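Rep protein (Adeno-associated virus - 5, PDB 1M55) probably nicks viral DNA at the replication origin through its metal-dependent endonuclease domain, acting in rolling-circle-type replication of the viral genome. Local coordinates at residues His18-Ser23 with Glu124-Asp129. Residues are numbered along the deposited sequence; the frame is centred on the assembly and turned at random.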
loop_
_atom_site.group_PDB
_atom_site.type_symbol
_atom_site.label_atom_id
_atom_site.label_comp_id
_atom_site.label_asym_id
_atom_site.label_seq_id
_atom_site.Cartn_x
_atom_site.Cartn_y
_atom_site.Cartn_z
ATOM N N HIS A 18 -14.609 -11.832 -3.511
ATOM C CA HIS A 18 -13.297 -11.543 -4.078
ATOM C C HIS A 18 -12.481 -12.731 -4.554
ATOM O O HIS A 18 -11.833 -12.655 -5.597
ATOM C CB HIS A 18 -12.428 -10.802 -3.053
ATOM C CG HIS A 18 -13.060 -9.571 -2.480
ATOM N ND1 HIS A 18 -12.747 -9.098 -1.225
ATOM C CD2 HIS A 18 -13.969 -8.708 -2.991
ATOM C CE1 HIS A 18 -13.438 -7.998 -0.984
ATOM N NE2 HIS A 18 -14.187 -7.741 -2.041
ATOM N N LEU A 19 -12.498 -13.815 -3.786
ATOM C CA LEU A 19 -11.669 -14.972 -4.101
ATOM C C LEU A 19 -12.351 -16.330 -4.246
ATOM O O LEU A 19 -11.921 -17.312 -3.629
ATOM C CB LEU A 19 -10.564 -15.071 -3.045
ATOM C CG LEU A 19 -9.642 -13.854 -2.940
ATOM C CD1 LEU A 19 -8.952 -13.836 -1.589
ATOM C CD2 LEU A 19 -8.640 -13.872 -4.085
ATOM N N PRO A 20 -13.416 -16.415 -5.063
ATOM C CA PRO A 20 -14.079 -17.711 -5.220
ATOM C C PRO A 20 -13.089 -18.762 -5.742
ATOM O O PRO A 20 -12.280 -18.482 -6.630
ATOM C CB PRO A 20 -15.185 -17.409 -6.240
ATOM C CG PRO A 20 -14.645 -16.242 -7.018
ATOM C CD PRO A 20 -14.029 -15.397 -5.934
ATOM N N GLY A 21 -13.136 -19.957 -5.165
ATOM C CA GLY A 21 -12.242 -21.021 -5.583
ATOM C C GLY A 21 -10.997 -21.165 -4.730
ATOM O O GLY A 21 -10.234 -22.112 -4.913
ATOM N N ILE A 22 -10.765 -20.229 -3.813
ATOM C CA ILE A 22 -9.585 -20.299 -2.949
ATOM C C ILE A 22 -9.775 -21.391 -1.888
ATOM O O ILE A 22 -10.907 -21.703 -1.508
ATOM C CB ILE A 22 -9.282 -18.922 -2.303
ATOM C CG1 ILE A 22 -7.818 -18.851 -1.879
ATOM C CG2 ILE A 22 -10.205 -18.652 -1.117
ATOM C CD1 ILE A 22 -7.276 -17.441 -1.845
ATOM N N SER A 23 -8.680 -21.995 -1.439
ATOM C CA SER A 23 -8.779 -23.056 -0.441
ATOM C C SER A 23 -8.905 -22.515 0.979
ATOM O O SER A 23 -8.719 -21.316 1.221
ATOM C CB SER A 23 -7.568 -23.990 -0.525
ATOM O OG SER A 23 -6.445 -23.425 0.127
ATOM N N GLU A 124 -7.558 -15.623 -9.312
ATOM C CA GLU A 124 -7.649 -14.229 -9.748
ATOM C C GLU A 124 -8.680 -13.474 -8.915
ATOM O O GLU A 124 -9.837 -13.892 -8.835
ATOM C CB GLU A 124 -8.069 -14.156 -11.220
ATOM C CG GLU A 124 -7.067 -14.726 -12.216
ATOM C CD GLU A 124 -5.885 -13.804 -12.481
ATOM O OE1 GLU A 124 -5.915 -12.629 -12.052
ATOM O OE2 GLU A 124 -4.922 -14.257 -13.138
ATOM N N PRO A 125 -8.280 -12.365 -8.269
ATOM C CA PRO A 125 -9.245 -11.606 -7.464
ATOM C C PRO A 125 -10.351 -11.013 -8.341
ATOM O O PRO A 125 -10.079 -10.453 -9.407
ATOM C CB PRO A 125 -8.380 -10.507 -6.841
ATOM C CG PRO A 125 -7.037 -11.163 -6.723
ATOM C CD PRO A 125 -6.911 -11.866 -8.051
ATOM N N GLN A 126 -11.594 -11.155 -7.893
ATOM C CA GLN A 126 -12.755 -10.639 -8.619
ATOM C C GLN A 126 -13.079 -9.206 -8.193
ATOM O O GLN A 126 -14.171 -8.912 -7.700
ATOM C CB GLN A 126 -13.969 -11.555 -8.411
ATOM C CG GLN A 126 -13.767 -12.975 -8.925
ATOM C CD GLN A 126 -13.342 -13.015 -10.384
ATOM O OE1 GLN A 126 -14.093 -12.619 -11.275
ATOM N NE2 GLN A 126 -12.121 -13.468 -10.631
ATOM N N ILE A 127 -12.091 -8.333 -8.338
ATOM C CA ILE A 127 -12.223 -6.923 -7.994
ATOM C C ILE A 127 -11.760 -6.154 -9.222
ATOM O O ILE A 127 -10.687 -6.434 -9.771
ATOM C CB ILE A 127 -11.321 -6.535 -6.790
ATOM C CG1 ILE A 127 -11.774 -7.262 -5.524
ATOM C CG2 ILE A 127 -11.349 -5.026 -6.571
ATOM C CD1 ILE A 127 -10.970 -6.901 -4.298
ATOM N N ASN A 128 -12.576 -5.213 -9.678
ATOM C CA ASN A 128 -12.225 -4.425 -10.850
ATOM C C ASN A 128 -10.996 -3.563 -10.586
ATOM O O ASN A 128 -10.887 -2.946 -9.529
ATOM C CB ASN A 128 -13.395 -3.530 -11.269
ATOM C CG ASN A 128 -13.112 -2.770 -12.558
ATOM O OD1 ASN A 128 -12.705 -3.358 -13.562
ATOM N ND2 ASN A 128 -13.315 -1.459 -12.530
ATOM N N ASP A 129 -10.067 -3.558 -11.541
ATOM C CA ASP A 129 -8.839 -2.766 -11.469
ATOM C C ASP A 129 -8.215 -2.831 -10.085
ATOM O O ASP A 129 -7.882 -1.800 -9.502
ATOM C CB ASP A 129 -9.130 -1.297 -11.827
ATOM C CG ASP A 129 -9.748 -1.136 -13.208
ATOM O OD1 ASP A 129 -9.292 -1.805 -14.162
ATOM O OD2 ASP A 129 -10.694 -0.330 -13.338
HETATM O O HOH W 1 -11.738 -16.019 -8.313
#
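H18 and Q126 bring the two loop backbones together: Q126 N donates to H18 O over 2.8 Å, nearly straight at 171° and on a lone pair of the carbonyl. P125 CA makes a bent CA-H...O contact with the same atom, 3.4 Å from H18 O. An inverse gamma turn centred on Q126 bends the chain where it meets H18.

The H18 ring takes I127 on one face. I127 CD1 sits 3.9 Å from the centroid of the H18 ring, a CH-pi contact with the methyl offset toward the rim. I127 CG1 adds a touch at the CD2 corner, 3.7 Å from H18 CD2. The imidazole is fixed from its own loop, because ND1 bonds with the backbone N of D14 and F13, and F13 meets the ring edge-to-face.

L19 CD2 rests against the ring of P125, which V116 of helix 101-118 also touches. P20 lies across Q126 at about a right angle, with P20 CD 3.9 Å from Q126 CG. The Q126 chain bends at chi2 (-54°) and folds back on its own loop, where Q126 NE2 reaches E124 O at 2.9 Å. That donor stands above the carbonyl plane. A water donates to the same E124 O and to P20 O, linking the loops a second time.

L19 to I22 form a type II beta turn, with G21 at positive phi, and S23 then N-caps helix 24-32. The contact joins this pre-helix turn to the loop leading into strand 131-133, at the periphery of the antiparallel-sheet Rep nuclease fold, with the I127 side chain about 13 Å from a bound zinc ion.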